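Local atomic coordinates of exosome complex component Rrp41 (PDB entry 3M7N), a protein that degrades RNA from the 3' end as the catalytic component of the archaeal exosome, and probably also synthesizes heteromeric RNA tails. Residues Q131-G135 and P175-D180. The protein carries 1 engineered substitution. Residues are numbered along the deposited sequence; the frame is centred on the assembly and turned at random.
Sequences QADAG and PMKEED. With nucleotides of chain L.
Two pieces of the RNase PH fold close here around the 3' end of RNA in the exosome active site: the loop 131-135, between strand 122-129 and helix 136-150, and 175-180, which leads into helix 177-182. Begin at Q131, extended (-147/130); its NE2 bonds E43 of the neighbouring exonuclease 2 subunit. A132 continues the extended course beside nucleotide C6 of chain L. D133 (chi1 t) folds its carboxylate back, so that A134 N donates to D133 OD2 at 2.7 Å. D133 OD2 also lies 3.0 Å from K177 N, in the first turn of the helix, while D133 OD1 forms a salt bridge to K44 of exonuclease 2. D133 O takes a very short 2.4 Å hydrogen bond from C6 O3', the 3'-terminal hydroxyl. A134 (-56/143) is the packing point, its CA 4.7 Å from K177 CA: A134 CB faces the other segment, 3.3 Å from P175 O and 4.0 Å from D180 CB. G135, with positive phi (82/10), is the N-cap of helix 136-150. On the second segment, M176 sits at the N-cap position of helix 177-182, and M176 N donates to E179 OE2 at 3.1 Å. K177, all t, reaches E87 in a salt bridge. D180 points at the loop, and D180 OD2 accepts a hydrogen bond from C5 O2' at 3.1 Å; one water, 3.1 Å from both G135 N and D180 OD2, lies 2.5 Å from C6 OP1.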
loop_
_atom_site.group_PDB
_atom_site.type_symbol
_atom_site.label_atom_id
_atom_site.label_comp_id
_atom_site.label_asym_id
_atom_site.label_seq_id
_atom_site.Cartn_x
_atom_site.Cartn_y
_atom_site.Cartn_z
ATOM N N GLN E 131 6.085 -0.325 29.435
ATOM C CA GLN E 131 6.183 -1.474 30.303
ATOM C C GLN E 131 4.782 -1.989 30.549
ATOM O O GLN E 131 3.879 -1.217 30.914
ATOM C CB GLN E 131 6.891 -1.146 31.625
ATOM C CG GLN E 131 7.146 -2.390 32.492
ATOM C CD GLN E 131 7.875 -2.079 33.793
ATOM O OE1 GLN E 131 7.297 -2.168 34.878
ATOM N NE2 GLN E 131 9.147 -1.708 33.689
ATOM N N ALA E 132 4.615 -3.294 30.345
ATOM C CA ALA E 132 3.296 -3.889 30.296
ATOM C C ALA E 132 2.988 -4.722 31.514
ATOM O O ALA E 132 3.808 -5.506 31.987
ATOM C CB ALA E 132 3.147 -4.732 29.048
ATOM N N ASP E 133 1.781 -4.549 32.017
ATOM C CA ASP E 133 1.243 -5.493 32.976
ATOM C C ASP E 133 -0.240 -5.634 32.665
ATOM O O ASP E 133 -0.706 -5.109 31.652
ATOM C CB ASP E 133 1.492 -5.031 34.410
ATOM C CG ASP E 133 1.575 -6.190 35.378
ATOM O OD1 ASP E 133 2.701 -6.629 35.711
ATOM O OD2 ASP E 133 0.505 -6.679 35.790
ATOM N N ALA E 134 -0.975 -6.352 33.508
ATOM C CA ALA E 134 -2.404 -6.505 33.292
ATOM C C ALA E 134 -3.037 -5.124 33.218
ATOM O O ALA E 134 -2.617 -4.214 33.916
ATOM C CB ALA E 134 -3.034 -7.337 34.412
ATOM N N GLY E 135 -4.034 -4.965 32.358
ATOM C CA GLY E 135 -4.763 -3.723 32.273
ATOM C C GLY E 135 -4.131 -2.622 31.434
ATOM O O GLY E 135 -4.624 -1.484 31.465
ATOM N N PRO E 175 -7.105 -5.880 38.144
ATOM C CA PRO E 175 -6.251 -7.068 38.302
ATOM C C PRO E 175 -4.784 -6.843 37.901
ATOM O O PRO E 175 -4.464 -5.980 37.072
ATOM C CB PRO E 175 -6.901 -8.111 37.378
ATOM C CG PRO E 175 -8.216 -7.503 36.925
ATOM C CD PRO E 175 -8.094 -6.026 37.067
ATOM N N MET E 176 -3.909 -7.640 38.505
ATOM C CA MET E 176 -2.482 -7.657 38.204
ATOM C C MET E 176 -2.245 -8.879 37.319
ATOM O O MET E 176 -3.145 -9.697 37.116
ATOM C CB MET E 176 -1.675 -7.832 39.503
ATOM C CG MET E 176 -1.672 -9.294 40.007
ATOM S SD MET E 176 -1.196 -9.551 41.726
ATOM C CE MET E 176 0.398 -8.718 41.767
ATOM N N LYS E 177 -1.022 -9.033 36.841
ATOM C CA LYS E 177 -0.727 -10.033 35.822
ATOM C C LYS E 177 -1.137 -11.437 36.268
ATOM O O LYS E 177 -1.819 -12.166 35.531
ATOM C CB LYS E 177 0.759 -9.971 35.443
ATOM C CG LYS E 177 1.216 -11.016 34.442
ATOM C CD LYS E 177 2.729 -11.191 34.503
ATOM C CE LYS E 177 3.212 -12.257 33.522
ATOM N NZ LYS E 177 4.684 -12.500 33.629
ATOM N N GLU E 178 -0.711 -11.802 37.474
ATOM C CA GLU E 178 -1.022 -13.102 38.060
ATOM C C GLU E 178 -2.528 -13.395 38.072
ATOM O O GLU E 178 -2.957 -14.503 37.751
ATOM C CB GLU E 178 -0.457 -13.184 39.491
ATOM C CG GLU E 178 0.577 -14.288 39.722
ATOM N N GLU E 179 -3.329 -12.408 38.449
ATOM C CA GLU E 179 -4.765 -12.613 38.560
ATOM C C GLU E 179 -5.389 -12.730 37.179
ATOM O O GLU E 179 -6.323 -13.498 36.965
ATOM C CB GLU E 179 -5.399 -11.462 39.338
ATOM C CG GLU E 179 -4.728 -11.275 40.673
ATOM C CD GLU E 179 -5.290 -10.130 41.476
ATOM O OE1 GLU E 179 -5.682 -10.383 42.632
ATOM O OE2 GLU E 179 -5.337 -8.986 40.960
ATOM N N ASP E 180 -4.860 -11.948 36.245
ATOM C CA ASP E 180 -5.250 -12.043 34.849
ATOM C C ASP E 180 -4.977 -13.433 34.291
ATOM O O ASP E 180 -5.872 -14.066 33.739
ATOM C CB ASP E 180 -4.488 -11.016 34.022
ATOM C CG ASP E 180 -5.265 -10.562 32.820
ATOM O OD1 ASP E 180 -6.482 -10.344 32.969
ATOM O OD2 ASP E 180 -4.668 -10.409 31.736
ATOM P P C L 6 -4.916 -8.882 27.851
ATOM O OP1 C L 6 -5.821 -8.108 28.734
ATOM O OP2 C L 6 -5.258 -9.021 26.414
ATOM O "O5'" C L 6 -3.420 -8.309 27.999
ATOM C "C5'" C L 6 -2.906 -8.110 29.318
ATOM C "C4'" C L 6 -1.406 -8.322 29.417
ATOM O "O4'" C L 6 -0.991 -9.549 28.766
ATOM C "C3'" C L 6 -0.528 -7.293 28.726
ATOM O "O3'" C L 6 -0.586 -6.042 29.408
ATOM C "C2'" C L 6 0.811 -8.005 28.881
ATOM O "O2'" C L 6 1.332 -7.952 30.202
ATOM C "C1'" C L 6 0.405 -9.438 28.524
ATOM N N1 C L 6 0.720 -9.749 27.104
ATOM C C2 C L 6 2.029 -10.116 26.786
ATOM O O2 C L 6 2.869 -10.183 27.692
ATOM N N3 C L 6 2.338 -10.394 25.496
ATOM C C4 C L 6 1.397 -10.315 24.551
ATOM N N4 C L 6 1.757 -10.601 23.289
ATOM C C5 C L 6 0.052 -9.939 24.864
ATOM C C6 C L 6 -0.239 -9.664 26.139
ATOM P P C L 5 -6.343 -12.116 23.613
ATOM O OP1 C L 5 -7.597 -11.343 23.691
ATOM O OP2 C L 5 -5.329 -11.796 22.577
ATOM O "O5'" C L 5 -5.587 -12.055 25.025
ATOM C "C5'" C L 5 -6.286 -12.058 26.254
ATOM C "C4'" C L 5 -5.340 -12.432 27.377
ATOM O "O4'" C L 5 -4.569 -13.595 26.982
ATOM C "C3'" C L 5 -4.258 -11.415 27.714
ATOM O "O3'" C L 5 -4.781 -10.352 28.482
ATOM C "C2'" C L 5 -3.336 -12.312 28.531
ATOM O "O2'" C L 5 -3.872 -12.691 29.790
ATOM C "C1'" C L 5 -3.294 -13.521 27.599
ATOM N N1 C L 5 -2.244 -13.392 26.554
ATOM C C2 C L 5 -0.905 -13.344 26.952
ATOM O O2 C L 5 -0.647 -13.414 28.160
ATOM N N3 C L 5 0.059 -13.223 26.001
ATOM C C4 C L 5 -0.274 -13.149 24.705
ATOM N N4 C L 5 0.707 -13.033 23.801
ATOM C C5 C L 5 -1.638 -13.193 24.286
ATOM C C6 C L 5 -2.577 -13.314 25.231
HETATM O O HOH W 1 -5.332 -7.425 31.090
#